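Local coordinates for protein RnfH (Haemophilus influenzae, PDB 2HJ1) that is of unknown function but belongs to the RnfH family of the ubiquitin clan and forms a domain-swapped dimer in the crystal, at residues I13-A18 with K28-D33. Sequence-based numbering, arbitrary orientation.
Sequences INIEIA and KSFQVD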
loop_
_atom_site.group_PDB
_atom_site.type_symbol
_atom_site.label_atom_id
_atom_site.label_comp_id
_atom_site.label_asym_id
_atom_site.label_seq_id
_atom_site.Cartn_x
_atom_site.Cartn_y
_atom_site.Cartn_z
ATOM N N ILE B 13 0.134 16.829 5.203
ATOM C CA ILE B 13 -0.017 15.388 5.397
ATOM C C ILE B 13 1.378 14.761 5.484
ATOM O O ILE B 13 2.392 15.395 5.102
ATOM C CB ILE B 13 -0.837 14.734 4.245
ATOM C CG1 ILE B 13 -0.220 15.043 2.880
ATOM C CG2 ILE B 13 -2.300 15.276 4.237
ATOM C CD1 ILE B 13 -0.693 14.072 1.777
ATOM N N ASN B 14 1.418 13.532 5.979
ATOM C CA ASN B 14 2.659 12.779 6.071
ATOM C C ASN B 14 2.658 11.618 5.115
ATOM O O ASN B 14 1.699 10.828 5.057
ATOM C CB ASN B 14 2.940 12.309 7.500
ATOM C CG ASN B 14 3.020 13.492 8.477
ATOM O OD1 ASN B 14 2.045 13.776 9.182
ATOM N ND2 ASN B 14 4.139 14.221 8.459
ATOM N N ILE B 15 3.758 11.515 4.375
ATOM C CA ILE B 15 3.908 10.439 3.388
ATOM C C ILE B 15 5.244 9.780 3.584
ATOM O O ILE B 15 6.130 10.384 4.184
ATOM C CB ILE B 15 3.708 10.970 1.911
ATOM C CG1 ILE B 15 4.715 12.037 1.476
ATOM C CG2 ILE B 15 2.315 11.580 1.762
ATOM C CD1 ILE B 15 6.064 11.517 0.910
ATOM N N GLU B 16 5.410 8.571 3.063
ATOM C CA GLU B 16 6.687 7.883 3.081
ATOM C C GLU B 16 7.193 7.551 1.700
ATOM O O GLU B 16 6.408 7.368 0.767
ATOM C CB GLU B 16 6.620 6.601 3.924
ATOM C CG GLU B 16 6.291 6.846 5.398
ATOM C CD GLU B 16 6.143 5.531 6.163
ATOM O OE1 GLU B 16 5.335 4.683 5.741
ATOM O OE2 GLU B 16 6.873 5.328 7.163
ATOM N N ILE B 17 8.511 7.448 1.566
ATOM C CA ILE B 17 9.122 6.926 0.344
ATOM C C ILE B 17 10.073 5.820 0.714
ATOM O O ILE B 17 10.867 5.984 1.657
ATOM C CB ILE B 17 9.872 8.055 -0.432
ATOM C CG1 ILE B 17 8.860 9.119 -0.831
ATOM C CG2 ILE B 17 10.528 7.515 -1.714
ATOM C CD1 ILE B 17 9.555 10.395 -1.365
ATOM N N ALA B 18 9.997 4.698 -0.015
ATOM C CA ALA B 18 10.819 3.513 0.269
ATOM C C ALA B 18 11.511 3.066 -1.006
ATOM O O ALA B 18 10.922 3.108 -2.081
ATOM C CB ALA B 18 9.945 2.337 0.805
ATOM N N LYS B 28 12.004 6.880 4.330
ATOM C CA LYS B 28 11.885 8.231 4.908
ATOM C C LYS B 28 10.466 8.725 4.866
ATOM O O LYS B 28 9.765 8.501 3.900
ATOM C CB LYS B 28 12.792 9.250 4.180
ATOM C CG LYS B 28 14.254 8.903 4.341
ATOM C CD LYS B 28 15.125 10.078 4.478
ATOM C CE LYS B 28 16.548 9.647 4.696
ATOM N NZ LYS B 28 17.573 10.668 4.184
ATOM N N SER B 29 10.071 9.412 5.930
ATOM C CA SER B 29 8.791 10.028 6.046
ATOM C C SER B 29 8.995 11.546 5.912
ATOM O O SER B 29 10.001 12.081 6.399
ATOM C CB SER B 29 8.159 9.625 7.421
ATOM O OG SER B 29 6.960 10.336 7.610
ATOM N N PHE B 30 8.073 12.217 5.206
ATOM C CA PHE B 30 8.120 13.674 4.991
ATOM C C PHE B 30 6.782 14.273 5.275
ATOM O O PHE B 30 5.757 13.676 4.997
ATOM C CB PHE B 30 8.482 14.038 3.526
ATOM C CG PHE B 30 9.856 13.569 3.113
ATOM C CD1 PHE B 30 10.967 14.306 3.445
ATOM C CD2 PHE B 30 10.021 12.350 2.446
ATOM C CE1 PHE B 30 12.265 13.856 3.110
ATOM C CE2 PHE B 30 11.300 11.892 2.089
ATOM C CZ PHE B 30 12.410 12.642 2.413
ATOM N N GLN B 31 6.804 15.478 5.796
ATOM C CA GLN B 31 5.611 16.283 5.886
ATOM C C GLN B 31 5.505 17.107 4.608
ATOM O O GLN B 31 6.476 17.743 4.209
ATOM C CB GLN B 31 5.677 17.204 7.101
ATOM C CG GLN B 31 4.379 17.979 7.348
ATOM C CD GLN B 31 4.550 18.996 8.464
ATOM O OE1 GLN B 31 4.734 18.621 9.619
ATOM N NE2 GLN B 31 4.524 20.284 8.119
ATOM N N VAL B 32 4.338 17.069 3.954
ATOM C CA VAL B 32 4.168 17.712 2.625
ATOM C C VAL B 32 2.830 18.457 2.556
ATOM O O VAL B 32 1.910 18.171 3.359
ATOM C CB VAL B 32 4.247 16.651 1.487
ATOM C CG1 VAL B 32 5.559 15.864 1.572
ATOM C CG2 VAL B 32 3.051 15.656 1.533
ATOM N N ASP B 33 2.712 19.404 1.615
ATOM C CA ASP B 33 1.406 20.016 1.296
ATOM C C ASP B 33 0.453 19.019 0.652
ATOM O O ASP B 33 0.759 18.429 -0.387
ATOM C CB ASP B 33 1.554 21.216 0.333
ATOM C CG ASP B 33 2.529 22.270 0.846
ATOM O OD1 ASP B 33 2.657 22.400 2.070
ATOM O OD2 ASP B 33 3.188 22.952 0.010
HETATM O O HOH W 1 6.622 13.039 8.447
#
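V32 lies across from I13 in an antiparallel beta hairpin and reaches diagonally to I15. CG2 of V32 meets CG1 of I13 at 3.6 Å and also touches I15, while CG1 of V32 packs 3.9 Å from CG1 of I15, the two side chains crossing at about a right angle. Both isoleucines hold CG1 between the backbone N and the carbonyl carbon (chi1 55° and 61°), which brings it against the V32 methyls. Beta-branched residues suit the extended strands. Farther along, the F30 ring receives I15 CD1 at its edge, while I17 CD1 lies obliquely, 4.1 Å from F30 CE2; S45 of helix 38-45 touches both I17 and F30. On the other face one water bridges S29 OG, at 2.8 Å, and, weakly, N14 ND2, hydroxyl and amide both being able to bond it. Q31 NE2 hydrogen-bonds Q12 OE1. Between the strands, I13-V32, I15-F30 and I17-K28 are the hydrogen-bonded pairs, as in I15 N to F30 O at 3.0 Å. The second subunit extends the sheet in parallel beside E16-A18. Such two-sided chemistry, mainly apolar where helix 38-45 touches and polar opposite, is consistent with a ubiquitin-like hairpin covering a core with one face.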